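Local coordinates for protein dihydrolipoyl dehydrogenase (Elizabethkingia anophelis NUHP1, PDB 6UZI) that probably catalyses the NAD(+)-dependent oxidation of lysine-bound dihydrolipoyl groups back to the lipoyl form, using FAD and a redox-active disulfide, at residues S64-H67 / F68-A71; K72-F75 / A76-I80. All coordinates share one frame; numbering follows the deposited sequence.

Contact 1: residues S64-H67 / F68-A71; sequences SSEH and FENA
Glu66 and Asn70 sit one turn apart on a continuous helix, and the backbone joins them first: Asn70 N donates to Glu66 O at 3.0 Å. The Asn70 amide folds back over the same carbonyl, with CG beside its own backbone N (chi1 -65°). This leaves ND2 3.1 Å from Glu66 O, but badly angled, so it adds no second hydrogen bond. The Glu66 chain runs out anti to its N and then bends at chi2, bringing OE2 to 3.6 Å from Asn70 OD1. The carboxylate and amide planes stand 73° apart, and the two acceptor oxygens merely pass each other. The other carboxylate oxygen, OE1, has a long, weak ion pair with Arg203.

Three more bonds of the same i to i+4 kind continue the ladder. Phe68 N donates to Ser64 O and Ala71 N to His67 O, while Glu69 N reaches Ser65 O at 2.8 Å. The polar side chains find partners both along the helix and beyond it. Ser65 OG, buried, is gripped by Leu61 O, Leu62 O and Arg203 NH1. Ser64 OG bonds to His78 of the second subunit, and Glu69 OE2 to His73 a turn further on.

Helix 55-73 thus has different neighbours round its circumference. Ser65 and Glu69 lie against helix 192-203, Phe68 packs on Pro85 and Leu204 in loops, and His67, Asn70 and Ala71 meet the second subunit, where His67 and Asn70 each pack on the other's counterpart.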
ATOM      1  N   SER A  64     -13.089   0.429  10.870  1.00 37.41           N
ATOM      2  CA  SER A  64     -14.082  -0.423  11.507  1.00 42.81           C
ATOM      3  C   SER A  64     -15.283  -0.654  10.595  1.00 49.69           C
ATOM      4  O   SER A  64     -15.774  -1.784  10.490  1.00 54.78           O
ATOM      5  CB  SER A  64     -14.511   0.186  12.840  1.00 45.35           C
ATOM      6  OG  SER A  64     -13.427   0.219  13.750  1.00 47.79           O
ATOM      7  N   SER A  65     -15.768   0.397   9.923  1.00 45.63           N
ATOM      8  CA  SER A  65     -16.950   0.233   9.079  1.00 36.91           C
ATOM      9  C   SER A  65     -16.657  -0.644   7.873  1.00 39.87           C
ATOM     10  O   SER A  65     -17.549  -1.356   7.401  1.00 41.67           O
ATOM     11  CB  SER A  65     -17.486   1.581   8.605  1.00 34.36           C
ATOM     12  OG  SER A  65     -16.508   2.290   7.866  1.00 32.87           O
ATOM     13  N   GLU A  66     -15.431  -0.586   7.342  1.00 41.02           N
ATOM     14  CA  GLU A  66     -15.089  -1.438   6.208  1.00 37.57           C
ATOM     15  C   GLU A  66     -15.036  -2.903   6.626  1.00 43.59           C
ATOM     16  O   GLU A  66     -15.418  -3.786   5.851  1.00 46.22           O
ATOM     17  CB  GLU A  66     -13.765  -0.995   5.592  1.00 33.79           C
ATOM     18  CG  GLU A  66     -13.351  -1.773   4.344  1.00 34.21           C
ATOM     19  CD  GLU A  66     -14.352  -1.661   3.208  1.00 38.46           C
ATOM     20  OE1 GLU A  66     -15.001  -0.605   3.091  1.00 36.38           O
ATOM     21  OE2 GLU A  66     -14.471  -2.617   2.410  1.00 46.35           O
ATOM     22  N   HIS A  67     -14.562  -3.185   7.845  1.00 44.32           N
ATOM     23  CA  HIS A  67     -14.665  -4.545   8.371  1.00 39.39           C
ATOM     24  C   HIS A  67     -16.117  -4.999   8.400  1.00 39.35           C
ATOM     25  O   HIS A  67     -16.441  -6.108   7.962  1.00 43.28           O
ATOM     26  CB  HIS A  67     -14.057  -4.632   9.774  1.00 39.92           C
ATOM     27  CG  HIS A  67     -12.565  -4.793   9.793  1.00 42.46           C
ATOM     28  ND1 HIS A  67     -11.902  -5.712   9.006  1.00 51.09           N
ATOM     29  CD2 HIS A  67     -11.612  -4.172  10.528  1.00 39.78           C
ATOM     30  CE1 HIS A  67     -10.603  -5.638   9.241  1.00 34.48           C
ATOM     31  NE2 HIS A  67     -10.400  -4.713  10.160  1.00 48.04           N
ATOM     32  N   PHE A  68     -17.007  -4.136   8.905  1.00 32.13           N
ATOM     33  CA  PHE A  68     -18.433  -4.449   8.942  1.00 36.09           C
ATOM     34  C   PHE A  68     -18.994  -4.667   7.540  1.00 44.16           C
ATOM     35  O   PHE A  68     -19.845  -5.541   7.332  1.00 43.33           O
ATOM     36  CB  PHE A  68     -19.191  -3.329   9.661  1.00 34.84           C
ATOM     37  CG  PHE A  68     -20.673  -3.577   9.782  1.00 39.21           C
ATOM     38  CD1 PHE A  68     -21.173  -4.442  10.742  1.00 42.90           C
ATOM     39  CD2 PHE A  68     -21.567  -2.942   8.931  1.00 47.74           C
ATOM     40  CE1 PHE A  68     -22.539  -4.674  10.850  1.00 41.11           C
ATOM     41  CE2 PHE A  68     -22.931  -3.171   9.035  1.00 43.37           C
ATOM     42  CZ  PHE A  68     -23.415  -4.036  10.000  1.00 35.57           C
ATOM     43  N   GLU A  69     -18.533  -3.875   6.566  1.00 47.45           N
ATOM     44  CA  GLU A  69     -18.992  -4.043   5.189  1.00 43.15           C
ATOM     45  C   GLU A  69     -18.629  -5.417   4.646  1.00 37.55           C
ATOM     46  O   GLU A  69     -19.449  -6.077   3.997  1.00 38.79           O
ATOM     47  CB  GLU A  69     -18.397  -2.954   4.299  1.00 41.16           C
ATOM     48  CG  GLU A  69     -18.471  -3.283   2.824  1.00 48.59           C
ATOM     49  CD  GLU A  69     -19.840  -3.025   2.229  1.00 59.21           C
ATOM     50  OE1 GLU A  69     -20.583  -2.178   2.777  1.00 57.12           O
ATOM     51  OE2 GLU A  69     -20.170  -3.682   1.216  1.00 61.51           O
ATOM     52  N   ASN A  70     -17.405  -5.870   4.900  1.00 42.87           N
ATOM     53  CA  ASN A  70     -17.000  -7.183   4.416  1.00 51.37           C
ATOM     54  C   ASN A  70     -17.843  -8.276   5.055  1.00 56.48           C
ATOM     55  O   ASN A  70     -18.385  -9.144   4.359  1.00 65.60           O
ATOM     56  CB  ASN A  70     -15.516  -7.409   4.701  1.00 32.49           C
ATOM     57  CG  ASN A  70     -14.637  -6.459   3.930  1.00 47.30           C
ATOM     58  OD1 ASN A  70     -14.882  -6.182   2.755  1.00 41.96           O
ATOM     59  ND2 ASN A  70     -13.606  -5.937   4.593  1.00 62.72           N
ATOM     60  N   ALA A  71     -17.993  -8.223   6.382  1.00 50.73           N
ATOM     61  CA  ALA A  71     -18.746  -9.250   7.095  1.00 47.04           C
ATOM     62  C   ALA A  71     -20.175  -9.361   6.579  1.00 49.82           C
ATOM     63  O   ALA A  71     -20.721 -10.466   6.475  1.00 51.15           O
ATOM     64  CB  ALA A  71     -18.736  -8.948   8.593  1.00 46.34           C
TER

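Contact 2: residues K72-F75 / A76-I80; sequences KHTF and ATHGI
Phe75 O takes the N-H of Ile80 at 2.8 Å, in a bond straight at the hydrogen (165°). One residue back, Thr74 O accepts His78 N at 2.9 Å, and the backbone winds through one more helical turn after helix 55-73 has ended. A water fills in at the break: it donates to His73 O and accepts from Thr77 N, so both backbone groups are satisfied without meeting directly.

Together with the bond from Gly79 N to Ala76 O (3.0 Å), the Ile80 to Phe75 bond closes off this last turn in the manner of a Schellman motif. Ala76 to Gly79 form a type I turn, and Gly79, at phi 84°, takes the left-handed conformation that reverses the chain toward strand 80-81. An apolar pair spans the turn as well. Ile80 CD1 lies 4.0 Å from the centroid of the Phe75 ring, almost exactly on its normal, in a CH-pi contact over the face. The other branch, CG2, is anti to the Ile80 backbone N and comes down near the ring's rim, 3.6 Å from Phe75 CD2.

Thr74 and His78 project together from successive turns, with Thr74 OG1 3.9 Å from His78 CD2. The hydroxyl's polar partner is Asn70 O, back along the helix. On the imidazole, ND1 is taken up by Ser64 of the second subunit, whose His67 ring also meets that of His78; Gln91 of that subunit binds Thr77 O.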
ATOM      1  N   LYS A  72     -20.777  -8.233   6.201  1.00 47.62           N
ATOM      2  CA  LYS A  72     -22.174  -8.244   5.788  1.00 53.09           C
ATOM      3  C   LYS A  72     -22.350  -8.721   4.351  1.00 51.14           C
ATOM      4  O   LYS A  72     -23.409  -9.255   4.016  1.00 53.44           O
ATOM      5  CB  LYS A  72     -22.785  -6.848   5.959  1.00 60.09           C
ATOM      6  CG  LYS A  72     -24.303  -6.811   5.838  1.00 72.86           C
ATOM      7  CD  LYS A  72     -24.896  -5.437   6.149  1.00 81.61           C
ATOM      8  CE  LYS A  72     -24.466  -4.387   5.130  1.00 92.01           C
ATOM      9  NZ  LYS A  72     -25.298  -3.144   5.175  1.00 89.30           N
ATOM     10  N   HIS A  73     -21.339  -8.546   3.493  1.00 40.55           N
ATOM     11  CA  HIS A  73     -21.521  -8.754   2.065  1.00 38.61           C
ATOM     12  C   HIS A  73     -20.577  -9.752   1.420  1.00 45.79           C
ATOM     13  O   HIS A  73     -20.912 -10.265   0.345  1.00 48.57           O
ATOM     14  CB  HIS A  73     -21.385  -7.421   1.314  1.00 46.09           C
ATOM     15  CG  HIS A  73     -22.507  -6.471   1.581  1.00 51.28           C
ATOM     16  ND1 HIS A  73     -22.329  -5.107   1.637  1.00 52.14           N
ATOM     17  CD2 HIS A  73     -23.824  -6.690   1.811  1.00 51.76           C
ATOM     18  CE1 HIS A  73     -23.486  -4.525   1.895  1.00 58.07           C
ATOM     19  NE2 HIS A  73     -24.409  -5.463   2.005  1.00 53.72           N
ATOM     20  N   THR A  74     -19.427 -10.059   2.029  1.00 46.60           N
ATOM     21  CA  THR A  74     -18.441 -10.911   1.376  1.00 45.35           C
ATOM     22  C   THR A  74     -18.050 -12.151   2.167  1.00 47.68           C
ATOM     23  O   THR A  74     -17.403 -13.039   1.596  1.00 47.77           O
ATOM     24  CB  THR A  74     -17.160 -10.122   1.064  1.00 46.72           C
ATOM     25  OG1 THR A  74     -16.536  -9.718   2.286  1.00 61.60           O
ATOM     26  CG2 THR A  74     -17.476  -8.889   0.248  1.00 41.28           C
ATOM     27  N   PHE A  75     -18.406 -12.241   3.451  1.00 44.95           N
ATOM     28  CA  PHE A  75     -17.924 -13.351   4.270  1.00 48.08           C
ATOM     29  C   PHE A  75     -18.414 -14.700   3.753  1.00 55.01           C
ATOM     30  O   PHE A  75     -17.670 -15.687   3.781  1.00 61.33           O
ATOM     31  CB  PHE A  75     -18.335 -13.154   5.729  1.00 42.61           C
ATOM     32  CG  PHE A  75     -17.313 -12.423   6.552  1.00 47.79           C
ATOM     33  CD1 PHE A  75     -16.315 -11.678   5.945  1.00 40.64           C
ATOM     34  CD2 PHE A  75     -17.341 -12.496   7.937  1.00 51.06           C
ATOM     35  CE1 PHE A  75     -15.374 -11.006   6.709  1.00 39.88           C
ATOM     36  CE2 PHE A  75     -16.406 -11.831   8.703  1.00 41.12           C
ATOM     37  CZ  PHE A  75     -15.418 -11.085   8.089  1.00 34.88           C
ATOM     38  N   ALA A  76     -19.662 -14.767   3.280  1.00 55.25           N
ATOM     39  CA  ALA A  76     -20.174 -16.025   2.743  1.00 38.78           C
ATOM     40  C   ALA A  76     -19.363 -16.480   1.538  1.00 52.36           C
ATOM     41  O   ALA A  76     -18.999 -17.657   1.431  1.00 57.55           O
ATOM     42  CB  ALA A  76     -21.646 -15.880   2.370  1.00 39.06           C
ATOM     43  N   THR A  77     -19.058 -15.553   0.623  1.00 46.45           N
ATOM     44  CA  THR A  77     -18.214 -15.879  -0.519  1.00 41.57           C
ATOM     45  C   THR A  77     -16.820 -16.285  -0.063  1.00 54.31           C
ATOM     46  O   THR A  77     -16.212 -17.206  -0.627  1.00 49.15           O
ATOM     47  CB  THR A  77     -18.149 -14.680  -1.473  1.00 40.45           C
ATOM     48  OG1 THR A  77     -19.473 -14.293  -1.856  1.00 47.09           O
ATOM     49  CG2 THR A  77     -17.363 -15.017  -2.725  1.00 38.81           C
ATOM     50  N   HIS A  78     -16.302 -15.620   0.973  1.00 63.32           N
ATOM     51  CA  HIS A  78     -14.994 -15.959   1.516  1.00 60.44           C
ATOM     52  C   HIS A  78     -14.996 -17.282   2.266  1.00 55.66           C
ATOM     53  O   HIS A  78     -13.926 -17.732   2.684  1.00 53.23           O
ATOM     54  CB  HIS A  78     -14.489 -14.845   2.441  1.00 56.76           C
ATOM     55  CG  HIS A  78     -13.707 -13.777   1.738  1.00 50.15           C
ATOM     56  ND1 HIS A  78     -12.589 -14.051   0.977  1.00 49.12           N
ATOM     57  CD2 HIS A  78     -13.871 -12.434   1.692  1.00 47.52           C
ATOM     58  CE1 HIS A  78     -12.109 -12.923   0.483  1.00 47.01           C
ATOM     59  NE2 HIS A  78     -12.862 -11.927   0.910  1.00 46.65           N
ATOM     60  N   GLY A  79     -16.158 -17.902   2.464  1.00 47.46           N
ATOM     61  CA  GLY A  79     -16.200 -19.147   3.198  1.00 46.73           C
ATOM     62  C   GLY A  79     -16.246 -18.993   4.694  1.00 45.81           C
ATOM     63  O   GLY A  79     -15.854 -19.917   5.412  1.00 45.69           O
ATOM     64  N   ILE A  80     -16.696 -17.842   5.187  1.00 46.04           N
ATOM     65  CA  ILE A  80     -16.825 -17.578   6.614  1.00 48.96           C
ATOM     66  C   ILE A  80     -18.304 -17.579   6.966  1.00 60.84           C
ATOM     67  O   ILE A  80     -19.077 -16.764   6.447  1.00 65.34           O
ATOM     68  CB  ILE A  80     -16.171 -16.246   7.005  1.00 38.21           C
ATOM     69  CG1 ILE A  80     -14.685 -16.276   6.666  1.00 38.10           C
ATOM     70  CG2 ILE A  80     -16.401 -15.956   8.483  1.00 48.58           C
ATOM     71  CD1 ILE A  80     -14.010 -14.937   6.793  1.00 55.82           C
TER
HETATM   72  O   HOH W   1     -20.712 -13.109   0.472  1.00 31.32           O

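Contact 1 is the last full stretch of helix 55-73, and contact 2 is its end and the turn beyond; their centres are 11 Å apart. They touch where Asn70 O lies 3.6 Å from Phe75 CD1. The dimer ties them a second time: one side of 64-71, carrying Ser64, His67, Phe68 and Ala71, faces Phe75, His78 and Ile80 of the second subunit, with Phe68 on Ile80 and Ala71 on Phe75. The same helix starts at Cys55 of the redox-active disulfide. The Ser65 side chain is about 14 Å from the FAD, and that of Ser64 about 9 Å from the side chain of FAD-binding Lys59, whereas 72-80 lie away from the active site.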